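PDB 3VU4: KmHsv2, which probably binds phosphoinositides on membranes through a seven-bladed beta-propeller, as a PROPPIN related to the autophagy protein Atg18. Local coordinates for residues Glu144-Tyr152 / Gln160-Ser168; Ser19-Phe27 / Leu34-Phe42. All blocks are in the same frame, centred on the assembly; numbering follows the deposited sequence.

Contact 1: residues Glu144-Tyr152 / Gln160-Ser168; sequences EFSNGLLVY and QIHITKLQS. With SO4 (sulfate ion), chain J.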
ATOM      1  N   GLU A 144       4.287  -0.469  -8.691  1.00 46.07           N
ATOM      2  CA  GLU A 144       3.917   0.485  -7.671  1.00 46.94           C
ATOM      3  C   GLU A 144       4.597   1.798  -8.006  1.00 47.18           C
ATOM      4  O   GLU A 144       5.702   1.825  -8.549  1.00 45.81           O
ATOM      5  CB  GLU A 144       4.366   0.019  -6.284  1.00 47.28           C
ATOM      6  CG  GLU A 144       3.501   0.584  -5.161  1.00 51.35           C
ATOM      7  CD  GLU A 144       4.288   0.928  -3.916  1.00 53.90           C
ATOM      8  OE1 GLU A 144       5.270   0.222  -3.617  1.00 57.43           O
ATOM      9  OE2 GLU A 144       3.919   1.899  -3.225  1.00 55.89           O
ATOM     10  N   PHE A 145       3.918   2.890  -7.703  1.00 48.66           N
ATOM     11  CA  PHE A 145       4.477   4.197  -7.954  1.00 49.01           C
ATOM     12  C   PHE A 145       4.256   5.039  -6.725  1.00 48.90           C
ATOM     13  O   PHE A 145       3.137   5.146  -6.232  1.00 48.61           O
ATOM     14  CB  PHE A 145       3.805   4.873  -9.140  1.00 49.48           C
ATOM     15  CG  PHE A 145       4.308   6.255  -9.386  1.00 49.91           C
ATOM     16  CD1 PHE A 145       5.600   6.460  -9.860  1.00 51.27           C
ATOM     17  CD2 PHE A 145       3.521   7.360  -9.079  1.00 50.39           C
ATOM     18  CE1 PHE A 145       6.108   7.750 -10.025  1.00 51.99           C
ATOM     19  CE2 PHE A 145       4.017   8.654  -9.240  1.00 52.47           C
ATOM     20  CZ  PHE A 145       5.316   8.848  -9.713  1.00 51.51           C
ATOM     21  N   SER A 146       5.325   5.633  -6.220  1.00 49.56           N
ATOM     22  CA  SER A 146       5.205   6.475  -5.042  1.00 50.62           C
ATOM     23  C   SER A 146       6.406   7.374  -4.911  1.00 50.35           C
ATOM     24  O   SER A 146       7.537   6.955  -5.169  1.00 48.95           O
ATOM     25  CB  SER A 146       5.075   5.622  -3.775  1.00 51.72           C
ATOM     26  OG  SER A 146       5.082   6.434  -2.612  1.00 49.89           O
ATOM     27  N   ASN A 147       6.150   8.621  -4.528  1.00 51.38           N
ATOM     28  CA  ASN A 147       7.217   9.580  -4.316  1.00 51.43           C
ATOM     29  C   ASN A 147       8.186   9.642  -5.508  1.00 50.40           C
ATOM     30  O   ASN A 147       9.396   9.504  -5.338  1.00 48.53           O
ATOM     31  CB  ASN A 147       7.966   9.166  -3.059  1.00 54.48           C
ATOM     32  CG  ASN A 147       8.606  10.316  -2.364  1.00 57.69           C
ATOM     33  OD1 ASN A 147       8.139  10.747  -1.315  1.00 60.27           O
ATOM     34  ND2 ASN A 147       9.684  10.835  -2.941  1.00 60.35           N
ATOM     35  N   GLY A 148       7.648   9.823  -6.710  1.00 49.64           N
ATOM     36  CA  GLY A 148       8.479   9.905  -7.900  1.00 49.04           C
ATOM     37  C   GLY A 148       9.244   8.663  -8.344  1.00 50.40           C
ATOM     38  O   GLY A 148      10.039   8.733  -9.286  1.00 52.03           O
ATOM     39  N   LEU A 149       9.012   7.523  -7.700  1.00 48.43           N
ATOM     40  CA  LEU A 149       9.722   6.305  -8.069  1.00 46.51           C
ATOM     41  C   LEU A 149       8.772   5.228  -8.612  1.00 45.79           C
ATOM     42  O   LEU A 149       7.723   4.961  -8.027  1.00 45.64           O
ATOM     43  CB  LEU A 149      10.476   5.784  -6.847  1.00 46.97           C
ATOM     44  CG  LEU A 149      11.749   4.971  -7.057  1.00 48.96           C
ATOM     45  CD1 LEU A 149      12.757   5.799  -7.831  1.00 48.86           C
ATOM     46  CD2 LEU A 149      12.326   4.571  -5.700  1.00 47.60           C
ATOM     47  N   LEU A 150       9.142   4.613  -9.730  1.00 43.58           N
ATOM     48  CA  LEU A 150       8.317   3.570 -10.332  1.00 41.55           C
ATOM     49  C   LEU A 150       9.001   2.212 -10.208  1.00 41.91           C
ATOM     50  O   LEU A 150      10.165   2.054 -10.597  1.00 41.63           O
ATOM     51  CB  LEU A 150       8.067   3.864 -11.815  1.00 40.94           C
ATOM     52  CG  LEU A 150       7.086   2.951 -12.565  1.00 42.92           C
ATOM     53  CD1 LEU A 150       5.645   3.289 -12.148  1.00 41.15           C
ATOM     54  CD2 LEU A 150       7.248   3.136 -14.084  1.00 42.66           C
ATOM     55  N   VAL A 151       8.280   1.242  -9.651  1.00 40.27           N
ATOM     56  CA  VAL A 151       8.798  -0.114  -9.493  1.00 39.22           C
ATOM     57  C   VAL A 151       7.850  -1.035 -10.240  1.00 39.03           C
ATOM     58  O   VAL A 151       6.641  -0.992 -10.021  1.00 39.86           O
ATOM     59  CB  VAL A 151       8.837  -0.555  -8.008  1.00 39.46           C
ATOM     60  CG1 VAL A 151       9.393  -1.964  -7.903  1.00 36.36           C
ATOM     61  CG2 VAL A 151       9.688   0.405  -7.194  1.00 39.02           C
ATOM     62  N   TYR A 152       8.384  -1.855 -11.137  1.00 38.81           N
ATOM     63  CA  TYR A 152       7.537  -2.768 -11.888  1.00 38.43           C
ATOM     64  C   TYR A 152       8.173  -4.124 -12.152  1.00 37.83           C
ATOM     65  O   TYR A 152       9.383  -4.258 -12.263  1.00 38.56           O
ATOM     66  CB  TYR A 152       7.092  -2.138 -13.215  1.00 39.89           C
ATOM     67  CG  TYR A 152       8.213  -1.764 -14.154  1.00 42.21           C
ATOM     68  CD1 TYR A 152       8.843  -0.520 -14.066  1.00 43.43           C
ATOM     69  CD2 TYR A 152       8.648  -2.656 -15.132  1.00 42.82           C
ATOM     70  CE1 TYR A 152       9.877  -0.181 -14.928  1.00 43.81           C
ATOM     71  CE2 TYR A 152       9.678  -2.326 -16.000  1.00 43.27           C
ATOM     72  CZ  TYR A 152      10.290  -1.089 -15.893  1.00 44.36           C
ATOM     73  OH  TYR A 152      11.328  -0.772 -16.739  1.00 44.48           O
ATOM     74  N   GLN A 160      11.555 -10.678 -11.014  1.00 39.22           N
ATOM     75  CA  GLN A 160      12.488  -9.566 -11.147  1.00 38.98           C
ATOM     76  C   GLN A 160      11.805  -8.205 -11.251  1.00 38.18           C
ATOM     77  O   GLN A 160      10.826  -8.063 -11.971  1.00 40.11           O
ATOM     78  CB  GLN A 160      13.360  -9.791 -12.385  1.00 39.05           C
ATOM     79  CG  GLN A 160      14.303  -8.650 -12.692  1.00 41.23           C
ATOM     80  CD  GLN A 160      15.088  -8.873 -13.967  1.00 43.70           C
ATOM     81  OE1 GLN A 160      15.105  -8.019 -14.852  1.00 46.87           O
ATOM     82  NE2 GLN A 160      15.744 -10.020 -14.068  1.00 44.45           N
ATOM     83  N   ILE A 161      12.313  -7.205 -10.531  1.00 37.76           N
ATOM     84  CA  ILE A 161      11.731  -5.870 -10.605  1.00 38.37           C
ATOM     85  C   ILE A 161      12.716  -4.821 -11.103  1.00 39.99           C
ATOM     86  O   ILE A 161      13.929  -4.979 -10.992  1.00 40.58           O
ATOM     87  CB  ILE A 161      11.159  -5.382  -9.254  1.00 37.99           C
ATOM     88  CG1 ILE A 161      12.238  -5.400  -8.171  1.00 38.91           C
ATOM     89  CG2 ILE A 161       9.971  -6.217  -8.874  1.00 37.08           C
ATOM     90  CD1 ILE A 161      11.776  -4.791  -6.859  1.00 37.78           C
ATOM     91  N   HIS A 162      12.164  -3.750 -11.661  1.00 41.80           N
ATOM     92  CA  HIS A 162      12.933  -2.639 -12.200  1.00 43.83           C
ATOM     93  C   HIS A 162      12.492  -1.390 -11.442  1.00 44.37           C
ATOM     94  O   HIS A 162      11.297  -1.166 -11.260  1.00 43.51           O
ATOM     95  CB  HIS A 162      12.624  -2.458 -13.694  1.00 46.66           C
ATOM     96  CG  HIS A 162      13.009  -3.629 -14.542  1.00 51.16           C
ATOM     97  ND1 HIS A 162      14.214  -3.701 -15.211  1.00 53.54           N
ATOM     98  CD2 HIS A 162      12.365  -4.792 -14.806  1.00 52.54           C
ATOM     99  CE1 HIS A 162      14.293  -4.857 -15.849  1.00 52.50           C
ATOM    100  NE2 HIS A 162      13.185  -5.537 -15.619  1.00 52.29           N
ATOM    101  N   ILE A 163      13.453  -0.589 -10.989  1.00 44.80           N
ATOM    102  CA  ILE A 163      13.143   0.643 -10.267  1.00 45.66           C
ATOM    103  C   ILE A 163      13.600   1.809 -11.137  1.00 47.18           C
ATOM    104  O   ILE A 163      14.747   1.849 -11.584  1.00 47.02           O
ATOM    105  CB  ILE A 163      13.894   0.719  -8.913  1.00 44.59           C
ATOM    106  CG1 ILE A 163      13.527  -0.484  -8.046  1.00 43.59           C
ATOM    107  CG2 ILE A 163      13.557   2.035  -8.197  1.00 43.20           C
ATOM    108  CD1 ILE A 163      14.308  -0.552  -6.752  1.00 44.74           C
ATOM    109  N   THR A 164      12.711   2.756 -11.388  1.00 48.87           N
ATOM    110  CA  THR A 164      13.092   3.889 -12.216  1.00 52.15           C
ATOM    111  C   THR A 164      12.547   5.199 -11.683  1.00 53.90           C
ATOM    112  O   THR A 164      11.428   5.256 -11.179  1.00 53.42           O
ATOM    113  CB  THR A 164      12.633   3.691 -13.687  1.00 51.95           C
ATOM    114  OG1 THR A 164      12.986   4.849 -14.451  1.00 53.51           O
ATOM    115  CG2 THR A 164      11.135   3.483 -13.771  1.00 51.37           C
ATOM    116  N   LYS A 165      13.350   6.250 -11.788  1.00 58.78           N
ATOM    117  CA  LYS A 165      12.948   7.567 -11.312  1.00 64.13           C
ATOM    118  C   LYS A 165      12.137   8.277 -12.383  1.00 66.45           C
ATOM    119  O   LYS A 165      12.411   8.145 -13.571  1.00 66.77           O
ATOM    120  CB  LYS A 165      14.180   8.406 -10.970  1.00 65.80           C
ATOM    121  CG  LYS A 165      15.173   7.717 -10.042  1.00 69.98           C
ATOM    122  CD  LYS A 165      16.435   8.562  -9.870  1.00 72.63           C
ATOM    123  CE  LYS A 165      17.495   7.842  -9.040  1.00 74.59           C
ATOM    124  NZ  LYS A 165      18.774   8.615  -8.992  1.00 75.22           N
ATOM    125  N   LEU A 166      11.129   9.025 -11.963  1.00 70.26           N
ATOM    126  CA  LEU A 166      10.309   9.750 -12.914  1.00 74.98           C
ATOM    127  C   LEU A 166      10.501  11.243 -12.702  1.00 79.48           C
ATOM    128  O   LEU A 166       9.895  11.847 -11.810  1.00 79.99           O
ATOM    129  CB  LEU A 166       8.838   9.377 -12.743  1.00 73.77           C
ATOM    130  CG  LEU A 166       8.164   8.805 -13.990  1.00 72.47           C
ATOM    131  CD1 LEU A 166       8.930   7.591 -14.478  1.00 72.00           C
ATOM    132  CD2 LEU A 166       6.732   8.436 -13.669  1.00 71.92           C
ATOM    133  N   GLN A 167      11.369  11.828 -13.521  1.00 83.83           N
ATOM    134  CA  GLN A 167      11.661  13.254 -13.455  1.00 88.19           C
ATOM    135  C   GLN A 167      10.788  14.007 -14.465  1.00 89.86           C
ATOM    136  O   GLN A 167      10.262  15.086 -14.170  1.00 89.99           O
ATOM    137  CB  GLN A 167      13.153  13.500 -13.744  1.00 89.76           C
ATOM    138  CG  GLN A 167      13.936  12.266 -14.231  1.00 91.93           C
ATOM    139  CD  GLN A 167      13.590  11.848 -15.660  1.00 93.72           C
ATOM    140  OE1 GLN A 167      13.835  12.589 -16.615  1.00 94.88           O
ATOM    141  NE2 GLN A 167      13.020  10.656 -15.809  1.00 93.81           N
ATOM    142  N   SER A 168      10.634  13.418 -15.651  1.00 91.30           N
ATOM    143  CA  SER A 168       9.830  13.996 -16.729  1.00 91.81           C
ATOM    144  C   SER A 168       9.530  12.933 -17.787  1.00 91.82           C
ATOM    145  O   SER A 168      10.132  11.857 -17.790  1.00 91.22           O
ATOM    146  CB  SER A 168      10.570  15.174 -17.380  1.00 91.76           C
TER
HETATM  147  S   SO4 J 408       3.604  11.199  -4.230  0.50 68.49           S
HETATM  148  O1  SO4 J 408       4.551  11.765  -5.212  0.50 68.04           O
HETATM  149  O2  SO4 J 408       4.290  10.966  -2.945  0.50 67.03           O
HETATM  150  O3  SO4 J 408       2.503  12.145  -4.034  0.50 67.09           O
HETATM  151  O4  SO4 J 408       3.057   9.929  -4.745  0.50 67.56           O

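Contact 2: residues Ser19-Phe27 / Leu34-Phe42; sequences SNPVTDYEF and LILSTLKSF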
ATOM      1  N   SER A  19     -26.698  -3.590   0.838  1.00 72.51           N
ATOM      2  CA  SER A  19     -26.672  -4.163  -0.546  1.00 72.57           C
ATOM      3  C   SER A  19     -26.033  -3.199  -1.554  1.00 71.00           C
ATOM      4  O   SER A  19     -26.197  -3.343  -2.771  1.00 70.93           O
ATOM      5  CB  SER A  19     -28.092  -4.509  -1.005  1.00 73.17           C
ATOM      6  OG  SER A  19     -28.067  -5.094  -2.296  1.00 75.17           O
ATOM      7  N   ASN A  20     -25.319  -2.207  -1.029  1.00 67.28           N
ATOM      8  CA  ASN A  20     -24.615  -1.215  -1.834  1.00 63.08           C
ATOM      9  C   ASN A  20     -23.143  -1.488  -1.504  1.00 59.52           C
ATOM     10  O   ASN A  20     -22.524  -0.774  -0.715  1.00 59.54           O
ATOM     11  CB  ASN A  20     -25.039   0.194  -1.401  1.00 62.68           C
ATOM     12  CG  ASN A  20     -24.404   1.275  -2.239  1.00 62.75           C
ATOM     13  OD1 ASN A  20     -24.112   1.064  -3.417  1.00 63.80           O
ATOM     14  ND2 ASN A  20     -24.201   2.450  -1.645  1.00 62.10           N
ATOM     15  N   PRO A  21     -22.575  -2.543  -2.112  1.00 55.77           N
ATOM     16  CA  PRO A  21     -21.192  -2.997  -1.931  1.00 54.33           C
ATOM     17  C   PRO A  21     -20.105  -2.043  -2.386  1.00 52.09           C
ATOM     18  O   PRO A  21     -20.251  -1.342  -3.386  1.00 52.87           O
ATOM     19  CB  PRO A  21     -21.135  -4.306  -2.731  1.00 53.46           C
ATOM     20  CG  PRO A  21     -22.570  -4.642  -3.015  1.00 54.88           C
ATOM     21  CD  PRO A  21     -23.215  -3.309  -3.188  1.00 54.62           C
ATOM     22  N   VAL A  22     -19.004  -2.041  -1.645  1.00 49.21           N
ATOM     23  CA  VAL A  22     -17.858  -1.221  -1.990  1.00 45.95           C
ATOM     24  C   VAL A  22     -17.251  -1.885  -3.230  1.00 43.68           C
ATOM     25  O   VAL A  22     -17.023  -3.090  -3.245  1.00 44.72           O
ATOM     26  CB  VAL A  22     -16.858  -1.206  -0.827  1.00 44.57           C
ATOM     27  CG1 VAL A  22     -15.563  -0.517  -1.235  1.00 45.21           C
ATOM     28  CG2 VAL A  22     -17.485  -0.499   0.343  1.00 42.96           C
ATOM     29  N   THR A  23     -17.015  -1.112  -4.281  1.00 41.30           N
ATOM     30  CA  THR A  23     -16.458  -1.682  -5.500  1.00 40.99           C
ATOM     31  C   THR A  23     -14.955  -1.436  -5.611  1.00 41.96           C
ATOM     32  O   THR A  23     -14.275  -2.019  -6.460  1.00 42.14           O
ATOM     33  CB  THR A  23     -17.180  -1.118  -6.751  1.00 40.99           C
ATOM     34  OG1 THR A  23     -17.215   0.314  -6.686  1.00 39.76           O
ATOM     35  CG2 THR A  23     -18.610  -1.645  -6.816  1.00 40.89           C
ATOM     36  N   ASP A  24     -14.442  -0.573  -4.740  1.00 41.34           N
ATOM     37  CA  ASP A  24     -13.023  -0.252  -4.710  1.00 42.17           C
ATOM     38  C   ASP A  24     -12.788   0.764  -3.604  1.00 42.08           C
ATOM     39  O   ASP A  24     -13.691   1.522  -3.242  1.00 42.61           O
ATOM     40  CB  ASP A  24     -12.566   0.318  -6.058  1.00 42.63           C
ATOM     41  CG  ASP A  24     -11.050   0.321  -6.213  1.00 42.75           C
ATOM     42  OD1 ASP A  24     -10.401  -0.652  -5.774  1.00 42.85           O
ATOM     43  OD2 ASP A  24     -10.507   1.284  -6.790  1.00 42.41           O
ATOM     44  N   TYR A  25     -11.579   0.755  -3.055  1.00 39.83           N
ATOM     45  CA  TYR A  25     -11.205   1.671  -1.990  1.00 39.20           C
ATOM     46  C   TYR A  25      -9.689   1.783  -2.000  1.00 40.07           C
ATOM     47  O   TYR A  25      -8.997   0.840  -2.372  1.00 40.08           O
ATOM     48  CB  TYR A  25     -11.704   1.163  -0.631  1.00 37.45           C
ATOM     49  CG  TYR A  25     -11.168  -0.190  -0.215  1.00 36.26           C
ATOM     50  CD1 TYR A  25     -11.414  -1.332  -0.986  1.00 33.93           C
ATOM     51  CD2 TYR A  25     -10.421  -0.334   0.961  1.00 34.89           C
ATOM     52  CE1 TYR A  25     -10.925  -2.588  -0.601  1.00 33.69           C
ATOM     53  CE2 TYR A  25      -9.930  -1.582   1.361  1.00 32.78           C
ATOM     54  CZ  TYR A  25     -10.182  -2.702   0.575  1.00 35.22           C
ATOM     55  OH  TYR A  25      -9.684  -3.927   0.954  1.00 33.98           O
ATOM     56  N   GLU A  26      -9.173   2.935  -1.599  1.00 40.31           N
ATOM     57  CA  GLU A  26      -7.737   3.144  -1.612  1.00 39.80           C
ATOM     58  C   GLU A  26      -7.390   4.377  -0.781  1.00 39.01           C
ATOM     59  O   GLU A  26      -8.203   5.293  -0.658  1.00 38.22           O
ATOM     60  CB  GLU A  26      -7.283   3.320  -3.065  1.00 39.67           C
ATOM     61  CG  GLU A  26      -5.789   3.349  -3.280  1.00 41.66           C
ATOM     62  CD  GLU A  26      -5.112   2.113  -2.740  1.00 45.04           C
ATOM     63  OE1 GLU A  26      -4.942   2.030  -1.502  1.00 47.12           O
ATOM     64  OE2 GLU A  26      -4.762   1.224  -3.549  1.00 42.35           O
ATOM     65  N   PHE A  27      -6.193   4.380  -0.195  1.00 37.31           N
ATOM     66  CA  PHE A  27      -5.724   5.501   0.621  1.00 37.44           C
ATOM     67  C   PHE A  27      -5.055   6.539  -0.279  1.00 38.10           C
ATOM     68  O   PHE A  27      -4.631   6.212  -1.387  1.00 37.81           O
ATOM     69  CB  PHE A  27      -4.687   5.017   1.635  1.00 35.03           C
ATOM     70  CG  PHE A  27      -5.208   4.010   2.599  1.00 34.66           C
ATOM     71  CD1 PHE A  27      -5.810   4.412   3.786  1.00 31.19           C
ATOM     72  CD2 PHE A  27      -5.122   2.648   2.311  1.00 32.92           C
ATOM     73  CE1 PHE A  27      -6.318   3.479   4.671  1.00 30.15           C
ATOM     74  CE2 PHE A  27      -5.628   1.708   3.191  1.00 29.75           C
ATOM     75  CZ  PHE A  27      -6.229   2.125   4.374  1.00 28.85           C
ATOM     76  N   LEU A  34      -8.923   8.168   2.881  1.00 44.39           N
ATOM     77  CA  LEU A  34      -9.333   6.949   2.199  1.00 41.14           C
ATOM     78  C   LEU A  34     -10.472   7.324   1.271  1.00 40.45           C
ATOM     79  O   LEU A  34     -11.385   8.042   1.671  1.00 38.89           O
ATOM     80  CB  LEU A  34      -9.839   5.903   3.198  1.00 39.96           C
ATOM     81  CG  LEU A  34     -10.547   4.678   2.599  1.00 38.18           C
ATOM     82  CD1 LEU A  34      -9.527   3.718   1.989  1.00 38.05           C
ATOM     83  CD2 LEU A  34     -11.339   3.981   3.688  1.00 38.39           C
ATOM     84  N   ILE A  35     -10.407   6.872   0.024  1.00 40.54           N
ATOM     85  CA  ILE A  35     -11.492   7.145  -0.899  1.00 40.07           C
ATOM     86  C   ILE A  35     -12.120   5.802  -1.183  1.00 41.32           C
ATOM     87  O   ILE A  35     -11.432   4.781  -1.278  1.00 39.43           O
ATOM     88  CB  ILE A  35     -11.031   7.808  -2.215  1.00 39.81           C
ATOM     89  CG1 ILE A  35     -12.260   8.082  -3.087  1.00 39.54           C
ATOM     90  CG2 ILE A  35     -10.062   6.921  -2.966  1.00 36.28           C
ATOM     91  CD1 ILE A  35     -12.075   9.229  -4.059  1.00 42.28           C
ATOM     92  N   LEU A  36     -13.437   5.799  -1.313  1.00 43.51           N
ATOM     93  CA  LEU A  36     -14.141   4.555  -1.528  1.00 46.26           C
ATOM     94  C   LEU A  36     -15.324   4.720  -2.480  1.00 47.22           C
ATOM     95  O   LEU A  36     -15.935   5.784  -2.547  1.00 46.47           O
ATOM     96  CB  LEU A  36     -14.541   4.028  -0.143  1.00 45.30           C
ATOM     97  CG  LEU A  36     -15.853   3.416   0.312  1.00 48.25           C
ATOM     98  CD1 LEU A  36     -15.685   3.073   1.794  1.00 46.44           C
ATOM     99  CD2 LEU A  36     -17.011   4.387   0.129  1.00 47.94           C
ATOM    100  N   SER A  37     -15.616   3.671  -3.240  1.00 48.39           N
ATOM    101  CA  SER A  37     -16.714   3.710  -4.192  1.00 49.54           C
ATOM    102  C   SER A  37     -17.738   2.598  -3.969  1.00 52.08           C
ATOM    103  O   SER A  37     -17.406   1.503  -3.492  1.00 51.83           O
ATOM    104  CB  SER A  37     -16.173   3.615  -5.622  1.00 48.67           C
ATOM    105  OG  SER A  37     -15.710   2.309  -5.910  1.00 45.78           O
ATOM    106  N   THR A  38     -18.987   2.896  -4.324  1.00 53.29           N
ATOM    107  CA  THR A  38     -20.089   1.949  -4.203  1.00 54.95           C
ATOM    108  C   THR A  38     -20.797   1.925  -5.545  1.00 56.35           C
ATOM    109  O   THR A  38     -20.311   2.497  -6.523  1.00 57.88           O
ATOM    110  CB  THR A  38     -21.108   2.392  -3.149  1.00 55.69           C
ATOM    111  OG1 THR A  38     -21.739   3.603  -3.581  1.00 57.98           O
ATOM    112  CG2 THR A  38     -20.429   2.633  -1.812  1.00 55.94           C
ATOM    113  N   LEU A  39     -21.948   1.267  -5.592  1.00 57.46           N
ATOM    114  CA  LEU A  39     -22.720   1.186  -6.824  1.00 58.47           C
ATOM    115  C   LEU A  39     -23.381   2.532  -7.112  1.00 58.88           C
ATOM    116  O   LEU A  39     -23.713   2.848  -8.257  1.00 57.81           O
ATOM    117  CB  LEU A  39     -23.800   0.113  -6.693  1.00 56.14           C
ATOM    118  CG  LEU A  39     -23.300  -1.307  -6.418  1.00 58.09           C
ATOM    119  CD1 LEU A  39     -24.491  -2.279  -6.386  1.00 55.09           C
ATOM    120  CD2 LEU A  39     -22.300  -1.718  -7.497  1.00 55.47           C
ATOM    121  N   LYS A  40     -23.528   3.329  -6.059  1.00 59.26           N
ATOM    122  CA  LYS A  40     -24.192   4.617  -6.151  1.00 60.43           C
ATOM    123  C   LYS A  40     -23.339   5.873  -5.981  1.00 60.79           C
ATOM    124  O   LYS A  40     -23.790   6.962  -6.337  1.00 62.29           O
ATOM    125  CB  LYS A  40     -25.339   4.645  -5.137  1.00 61.21           C
ATOM    126  CG  LYS A  40     -26.387   3.548  -5.352  1.00 62.34           C
ATOM    127  CD  LYS A  40     -27.205   3.275  -4.090  1.00 63.69           C
ATOM    128  CE  LYS A  40     -27.872   4.536  -3.562  1.00 65.30           C
ATOM    129  NZ  LYS A  40     -28.643   4.258  -2.320  1.00 67.48           N
ATOM    130  N   SER A  41     -22.126   5.749  -5.446  1.00 60.21           N
ATOM    131  CA  SER A  41     -21.292   6.940  -5.252  1.00 58.77           C
ATOM    132  C   SER A  41     -19.870   6.626  -4.833  1.00 58.43           C
ATOM    133  O   SER A  41     -19.470   5.465  -4.770  1.00 60.09           O
ATOM    134  CB  SER A  41     -21.890   7.817  -4.159  1.00 58.37           C
ATOM    135  OG  SER A  41     -21.671   7.220  -2.889  1.00 56.51           O
ATOM    136  N   PHE A  42     -19.109   7.685  -4.561  1.00 56.21           N
ATOM    137  CA  PHE A  42     -17.751   7.548  -4.067  1.00 54.18           C
ATOM    138  C   PHE A  42     -17.705   8.424  -2.822  1.00 52.94           C
ATOM    139  O   PHE A  42     -18.323   9.482  -2.779  1.00 51.96           O
ATOM    140  CB  PHE A  42     -16.698   7.931  -5.132  1.00 54.69           C
ATOM    141  CG  PHE A  42     -16.469   9.414  -5.325  1.00 55.35           C
ATOM    142  CD1 PHE A  42     -15.815  10.177  -4.357  1.00 55.24           C
ATOM    143  CD2 PHE A  42     -16.816  10.026  -6.530  1.00 55.53           C
ATOM    144  CE1 PHE A  42     -15.502  11.527  -4.594  1.00 54.95           C
ATOM    145  CE2 PHE A  42     -16.506  11.373  -6.772  1.00 54.97           C
ATOM    146  CZ  PHE A  42     -15.850  12.120  -5.804  1.00 53.20           C
TER

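Contact 1: residues Glu144-Tyr152 / Gln160-Ser168
Leu150 pairs with Thr164 and Tyr152 with His162 through two-way backbone hydrogen bonds, the straightest running from Leu150 N to Thr164 O (2.8 Å, 171° at the hydrogen), while strands 149-152 and 161-165 run antiparallel with axes 4.7 Å apart. A further bond, Leu166 N to Gly148 O, carries the pairing up to the type I' turn of Ser146-Leu149. On one face, Tyr152 CG sits between its own backbone N and carbonyl carbon (chi1 60°), which swings the ring across the neighbouring strand. His162 CB lies over one face of that ring, 3.5 Å from Tyr152 CZ, in a CH-pi contact; the imidazole, its NE2 hydrogen-bonded to Asn154 ND2, is nearly parallel to the phenol but slid aside, so the rings barely overlap. Thr164 CG2 meets the edge of the same ring and also packs against Leu150 CB at 3.7 Å. Were Tyr152 replaced by an alanine, His162 CB would probably lose the ring face it rests on and Thr164 CG2 its edge contact. On the other face Leu149, Val151 and Ile163 pack together, Ile163 CG2 touching Leu149 CG at 3.6 Å. The two strands form a beta hairpin, the middle pair of a four-stranded propeller blade.

Contact 2: residues Ser19-Phe27 / Leu34-Phe42
Leu34 reaches across to Glu26 and Phe27. Its CB leaves on the face shared with Phe27, Tyr25 and Leu36; CG, anti to the backbone N (chi1 169°), comes within 4.1 Å of Glu26 O. CD1 then lies 3.4 Å from Glu26 O and sits over the centre of the Phe27 ring in a CH-pi contact, 4.1 Å from the centroid, while also meeting the Tyr25 ring at its edge. Val322, on strand 318-323 of the neighbouring blade, packs on Leu34 as well. Between the strands, Glu26 and Ile35 exchange two backbone hydrogen bonds, and Glu26 OE1 takes the N-H of Phe27 on its anti lone pair. Farther along, polar groups join in. Thr23 OG1 and Ser37 OG approach to 2.6 Å, Thr23 N donates to Ser37 O from above the carbonyl plane, and Leu61 O is a second partner of Thr23 OG1. Asn20 OD1 accepts a rather bent bond from Leu39 N (3.1 Å, 136° at the hydrogen), and Pro21 CD rests on Leu39 CD1. At this mixed end, the polar bonds and the Pro21-Leu39 packing together probably help keep the irregular 20-23 approach in register with 37-39, where regular strand pairing gives out.

Overall arrangement
Both contacts are antiparallel strand pairings within the same seven-bladed propeller, but in different blades. Contact 2 comes first along the chain and pairs the first two strands, 24-27 and 33-37, of the sheet that ends with strand 50-57. Two whole sheets intervene before contact 1, which pairs the two middle strands, 149-154 and 161-165, of the sheet 142-146 to 189-191. Their centres are about 27 Å apart and their nearest atoms about 8 Å, without touching. Each blade also packs on its neighbours: strands 318-323 and 63-66 meet contact 2, strands 112-117 and 198-203 contact 1. The propeller is thus built from sheets whose strands are close in sequence, joined by packing between neighbouring blades.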